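Local coordinates for uricase (Bacillus fastidiosus, PDB 4R8X) that catalyses the cofactor-independent oxidation of urate by molecular oxygen to 5-hydroxyisourate, the first step of urate degradation towards allantoin, at the interface of chains A and B and the interface of chains A and C. Residues are numbered along the deposited sequence; one frame, centred on the assembly and turned at random. Chains: chain A/B/C, Uricase.

Contact 1: the interface of chains A and B. Residues chain A 29-31, 233-234, 237, 322; chain B 121, 123-125, 129.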
# COMPACT_ATOMS: atom_id res chain seq x y z
N PRO A 29 9.15 -35.89 -4.55
CA PRO A 29 10.03 -35.55 -5.68
C PRO A 29 10.09 -34.06 -6.01
O PRO A 29 11.08 -33.60 -6.57
CB PRO A 29 9.39 -36.29 -6.85
CG PRO A 29 8.61 -37.39 -6.24
CD PRO A 29 8.14 -36.89 -4.91
N GLU A 30 9.03 -33.34 -5.69
CA GLU A 30 8.93 -31.94 -6.08
C GLU A 30 9.69 -30.98 -5.17
O GLU A 30 9.75 -29.79 -5.46
CB GLU A 30 7.46 -31.50 -6.16
CG GLU A 30 6.66 -32.09 -7.33
CD GLU A 30 6.26 -33.54 -7.12
OE1 GLU A 30 5.87 -34.18 -8.13
OE2 GLU A 30 6.31 -34.05 -5.97
N SER A 31 10.25 -31.47 -4.07
CA SER A 31 10.75 -30.58 -3.03
C SER A 31 11.91 -31.18 -2.28
O SER A 31 12.01 -32.39 -2.14
CB SER A 31 9.62 -30.26 -2.04
OG SER A 31 10.03 -29.36 -1.03
N ALA A 233 5.21 -24.81 -8.06
CA ALA A 233 6.26 -24.32 -8.93
C ALA A 233 6.72 -25.40 -9.91
O ALA A 233 6.94 -25.12 -11.09
CB ALA A 233 7.43 -23.81 -8.12
N SER A 234 6.87 -26.63 -9.42
CA SER A 234 7.30 -27.75 -10.26
C SER A 234 6.30 -28.06 -11.38
O SER A 234 6.69 -28.29 -12.53
CB SER A 234 7.52 -29.00 -9.40
OG SER A 234 8.59 -28.80 -8.47
N HIS A 237 6.36 -25.30 -13.97
CA HIS A 237 7.54 -25.52 -14.80
C HIS A 237 7.31 -26.59 -15.87
O HIS A 237 7.63 -26.38 -17.04
CB HIS A 237 8.71 -25.91 -13.90
CG HIS A 237 9.93 -26.38 -14.63
ND1 HIS A 237 10.99 -25.54 -14.93
CD2 HIS A 237 10.29 -27.60 -15.08
CE1 HIS A 237 11.93 -26.22 -15.55
NE2 HIS A 237 11.53 -27.48 -15.66
N LEU A 322 5.95 -36.89 -11.25
CA LEU A 322 7.31 -37.39 -11.11
C LEU A 322 7.33 -38.75 -10.43
O LEU A 322 6.49 -39.04 -9.57
CB LEU A 322 8.16 -36.40 -10.30
CG LEU A 322 8.41 -35.02 -10.91
CD1 LEU A 322 9.16 -34.12 -9.92
CD2 LEU A 322 9.18 -35.15 -12.22
OXT LEU A 322 8.18 -39.60 -10.72
N ILE B 121 14.24 -20.22 -8.85
CA ILE B 121 13.57 -21.14 -7.95
C ILE B 121 13.92 -22.60 -8.23
O ILE B 121 14.35 -22.95 -9.33
CB ILE B 121 12.03 -20.99 -8.00
CG1 ILE B 121 11.52 -21.34 -9.40
CG2 ILE B 121 11.61 -19.58 -7.59
CD1 ILE B 121 10.06 -21.73 -9.44
N VAL B 123 12.85 -26.51 -8.71
CA VAL B 123 11.75 -27.35 -9.15
C VAL B 123 12.20 -28.80 -9.22
O VAL B 123 13.36 -29.10 -9.55
CB VAL B 123 11.22 -26.91 -10.53
CG1 VAL B 123 10.55 -25.53 -10.43
CG2 VAL B 123 12.35 -26.90 -11.56
N GLY B 124 11.29 -29.71 -8.88
CA GLY B 124 11.55 -31.12 -9.01
C GLY B 124 11.40 -31.54 -10.45
O GLY B 124 10.44 -31.16 -11.12
N THR B 125 12.35 -32.32 -10.95
CA THR B 125 12.29 -32.85 -12.30
C THR B 125 12.73 -34.30 -12.29
O THR B 125 13.06 -34.85 -11.24
CB THR B 125 13.19 -32.06 -13.29
OG1 THR B 125 14.57 -32.27 -12.96
CG2 THR B 125 12.87 -30.55 -13.25
N VAL B 129 15.91 -32.28 -8.03
CA VAL B 129 15.52 -30.90 -7.77
C VAL B 129 16.59 -29.95 -8.30
O VAL B 129 17.75 -30.01 -7.89
CB VAL B 129 15.25 -30.65 -6.27
CG1 VAL B 129 14.95 -29.16 -6.02
CG2 VAL B 129 14.11 -31.53 -5.77
O HOH W 1 13.17 -34.64 -8.01

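Contact 2: the interface of chains A and C. Residues chain A 179-183, 190; chain C 63-68.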
# COMPACT_ATOMS: atom_id res chain seq x y z
N PHE A 179 -3.36 -19.77 -24.68
CA PHE A 179 -4.77 -19.47 -24.44
C PHE A 179 -5.50 -19.22 -25.75
O PHE A 179 -5.45 -18.13 -26.31
CB PHE A 179 -4.95 -18.31 -23.46
CG PHE A 179 -6.37 -18.16 -22.97
CD1 PHE A 179 -6.96 -19.17 -22.23
CD2 PHE A 179 -7.10 -17.02 -23.25
CE1 PHE A 179 -8.26 -19.04 -21.78
CE2 PHE A 179 -8.39 -16.88 -22.80
CZ PHE A 179 -8.98 -17.89 -22.07
N TYR A 180 -6.16 -20.27 -26.23
CA TYR A 180 -6.91 -20.22 -27.47
C TYR A 180 -8.18 -21.07 -27.33
O TYR A 180 -8.33 -21.80 -26.35
CB TYR A 180 -6.06 -20.74 -28.63
CG TYR A 180 -5.57 -22.17 -28.46
CD1 TYR A 180 -4.27 -22.44 -28.04
CD2 TYR A 180 -6.41 -23.25 -28.72
CE1 TYR A 180 -3.82 -23.74 -27.89
CE2 TYR A 180 -5.98 -24.55 -28.56
CZ TYR A 180 -4.68 -24.80 -28.14
OH TYR A 180 -4.25 -26.10 -27.99
N GLY A 181 -9.07 -20.98 -28.32
CA GLY A 181 -10.23 -21.84 -28.35
C GLY A 181 -11.47 -21.32 -27.65
O GLY A 181 -12.53 -21.95 -27.67
N TYR A 182 -11.35 -20.15 -27.04
CA TYR A 182 -12.44 -19.56 -26.27
C TYR A 182 -13.48 -18.94 -27.19
O TYR A 182 -13.30 -18.89 -28.40
CB TYR A 182 -11.90 -18.52 -25.29
CG TYR A 182 -10.91 -17.56 -25.91
CD1 TYR A 182 -11.33 -16.43 -26.57
CD2 TYR A 182 -9.54 -17.81 -25.83
CE1 TYR A 182 -10.42 -15.55 -27.14
CE2 TYR A 182 -8.62 -16.94 -26.39
CZ TYR A 182 -9.06 -15.81 -27.05
OH TYR A 182 -8.15 -14.95 -27.61
N ILE A 183 -14.58 -18.46 -26.61
CA ILE A 183 -15.69 -17.94 -27.39
C ILE A 183 -15.32 -16.69 -28.16
O ILE A 183 -14.74 -15.75 -27.60
CB ILE A 183 -16.92 -17.67 -26.49
CG1 ILE A 183 -17.56 -19.00 -26.07
CG2 ILE A 183 -17.94 -16.79 -27.21
CD1 ILE A 183 -18.51 -18.88 -24.90
N LEU A 190 -9.77 -10.14 -27.68
CA LEU A 190 -8.52 -10.80 -27.32
C LEU A 190 -8.06 -11.74 -28.43
O LEU A 190 -8.82 -12.59 -28.89
CB LEU A 190 -8.68 -11.59 -26.02
CG LEU A 190 -7.39 -12.21 -25.48
CD1 LEU A 190 -6.39 -11.13 -25.08
CD2 LEU A 190 -7.68 -13.15 -24.32
N ASN C 63 -11.29 -24.78 -23.79
CA ASN C 63 -11.83 -23.42 -23.70
C ASN C 63 -13.09 -23.15 -24.53
O ASN C 63 -13.53 -22.01 -24.63
CB ASN C 63 -10.72 -22.41 -24.02
CG ASN C 63 -9.62 -22.43 -23.00
OD1 ASN C 63 -9.88 -22.52 -21.80
ND2 ASN C 63 -8.38 -22.35 -23.46
N SER C 64 -13.70 -24.21 -25.07
CA SER C 64 -14.83 -24.06 -25.98
C SER C 64 -15.96 -23.20 -25.41
O SER C 64 -16.55 -22.39 -26.12
CB SER C 64 -15.38 -25.43 -26.37
OG SER C 64 -14.42 -26.14 -27.14
N LEU C 65 -16.24 -23.37 -24.12
CA LEU C 65 -17.36 -22.69 -23.47
C LEU C 65 -16.87 -21.58 -22.55
O LEU C 65 -17.61 -21.11 -21.67
CB LEU C 65 -18.20 -23.68 -22.67
CG LEU C 65 -19.00 -24.60 -23.60
CD1 LEU C 65 -19.74 -25.69 -22.83
CD2 LEU C 65 -19.98 -23.77 -24.41
N VAL C 66 -15.62 -21.18 -22.74
CA VAL C 66 -15.04 -20.12 -21.93
C VAL C 66 -15.25 -18.76 -22.59
O VAL C 66 -14.78 -18.51 -23.70
CB VAL C 66 -13.54 -20.36 -21.71
CG1 VAL C 66 -12.89 -19.16 -21.02
CG2 VAL C 66 -13.32 -21.61 -20.90
N VAL C 67 -16.01 -17.90 -21.92
CA VAL C 67 -16.00 -16.48 -22.20
C VAL C 67 -14.69 -15.95 -21.64
O VAL C 67 -14.42 -16.09 -20.44
CB VAL C 67 -17.18 -15.75 -21.52
CG1 VAL C 67 -17.13 -14.26 -21.81
CG2 VAL C 67 -18.50 -16.36 -21.97
N ALA C 68 -13.85 -15.37 -22.50
CA ALA C 68 -12.55 -14.87 -22.05
C ALA C 68 -12.77 -13.79 -21.01
O ALA C 68 -13.71 -13.01 -21.09
CB ALA C 68 -11.75 -14.32 -23.22
O HOH W 2 -14.87 -14.66 -25.10
O HOH W 3 -15.26 -21.49 -28.38
O HOH W 4 -12.48 -24.48 -28.87

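Contact 1: the interface of chains A and B
Uricases are built from tunnelling-fold (T-fold) domains, in which helices lie against an antiparallel beta-sheet, and here helix 225-238 of chain A meets the end of strand 118-125 of chain B across a two-fold interface between identical subunits. The polar centre is A:Ser234. Its hydroxyl OG lies beside its own backbone N and anti to the carbonyl carbon (chi1 -64°), so that it leaves the helix flank tip-on towards the strand and accepts a hydrogen bond from the backbone N of B:Gly124 at 2.9 Å, with an angle of 161° at the hydrogen. The same hydroxyl can be donated back to the A:Glu30 carbonyl O, but at 3.4 Å between OG and O this bond is weak. An alanine here would remove the OG acceptor and would probably leave the B:Gly124 amide without this partner, loosening the register of strand against helix.

One turn further along the helix, A:His237 extends its imidazole towards the strand, CG anti to the backbone N (chi1 171°). B:Val123 crosses it at about a right angle and sets CG2 over the middle of one ring face, 3.9 Å from the centroid, as a CH-pi contact. The other valine branch, CG1, turns back to the helix and rests 3.9 Å from A:Ser234 CA, so the forked side chain straddles the helix surface. Beyond it the tip of B:Ile121, CD1, touches A:Ala233 CB at 3.6 Å.

On the opposite flank the C-terminal residue A:Leu322 spreads its two methyls along the strand backbone. CD1 lies 3.9 Å from B:Gly124 CA, where the partner has no side chain, while CD2 packs 3.9 Å from B:Thr125 CA. Water 1 joins the carbonyl O of A:Pro29 to that of B:Thr125, and B:Val129 brings CG2 towards the same proline carbonyl.

Contact 2: the interface of chains A and C
Loop 63-68 of chain C and loop 179-183 of chain A fit closely in a core with water-bridged margins. In the tight part, the carboxamide of C:Asn63 reaches over with CG beside its backbone N (chi1 -65°), and ND2 donates to the carbonyl O of A:Tyr180 at 3.0 Å. The acceptor lies nearly in the amide plane, and the donor in the carbonyl plane, so both groups are well aligned. The ring of A:Phe179, tilted 63° to that amide, brings CE1 to 3.8 Å from C:Asn63 CG. A second bond, A:Ile183 N to C:Val66 O, is 2.9 Å long and almost straight at 178°. A:Ile183 extends CD1 obliquely to C:Val67 CG2, while the A:Tyr182 ring meets C:Ala68 CB through CD1. The phenol OH of this tyrosine is held within its own chain by A:Leu190 O, 2.8 Å away, which should limit movement of the ring.

The margins are looser and wet. At the C:Ser64 end, waters 3 and 4 both bind A:Gly181 O and pass to C:Ser64 O and OG respectively, whereas at the C:Ala68 end water 2 links A:Ile183 O to C:Ala68 N.

A:Phe179 probably binds urate, and the chain C loop leads straight into helix 69-82, whose first residues, C:Thr69 and C:Asp70, probably also bind urate; the site thus lies beside an active site probably shared between subunits.

The centres of the C-alpha atoms of contact 1 and contact 2 lie about 30 Å apart, and they share no residues. Chain A takes part in both, offering helix 225-238 and its C-terminal end to chain B in contact 1, and a loop near the predicted urate pocket to chain C in contact 2. Each interface is two-fold symmetric, so every subunit also supplies the complementary strand and loop to its neighbours. Two different dyads of this kind suffice to build the four-subunit assembly. Contact 1 ties the C-terminus, whose folding is crucial for thermostability, into that assembly, whereas contact 2 probably helps shape the catalytic surroundings.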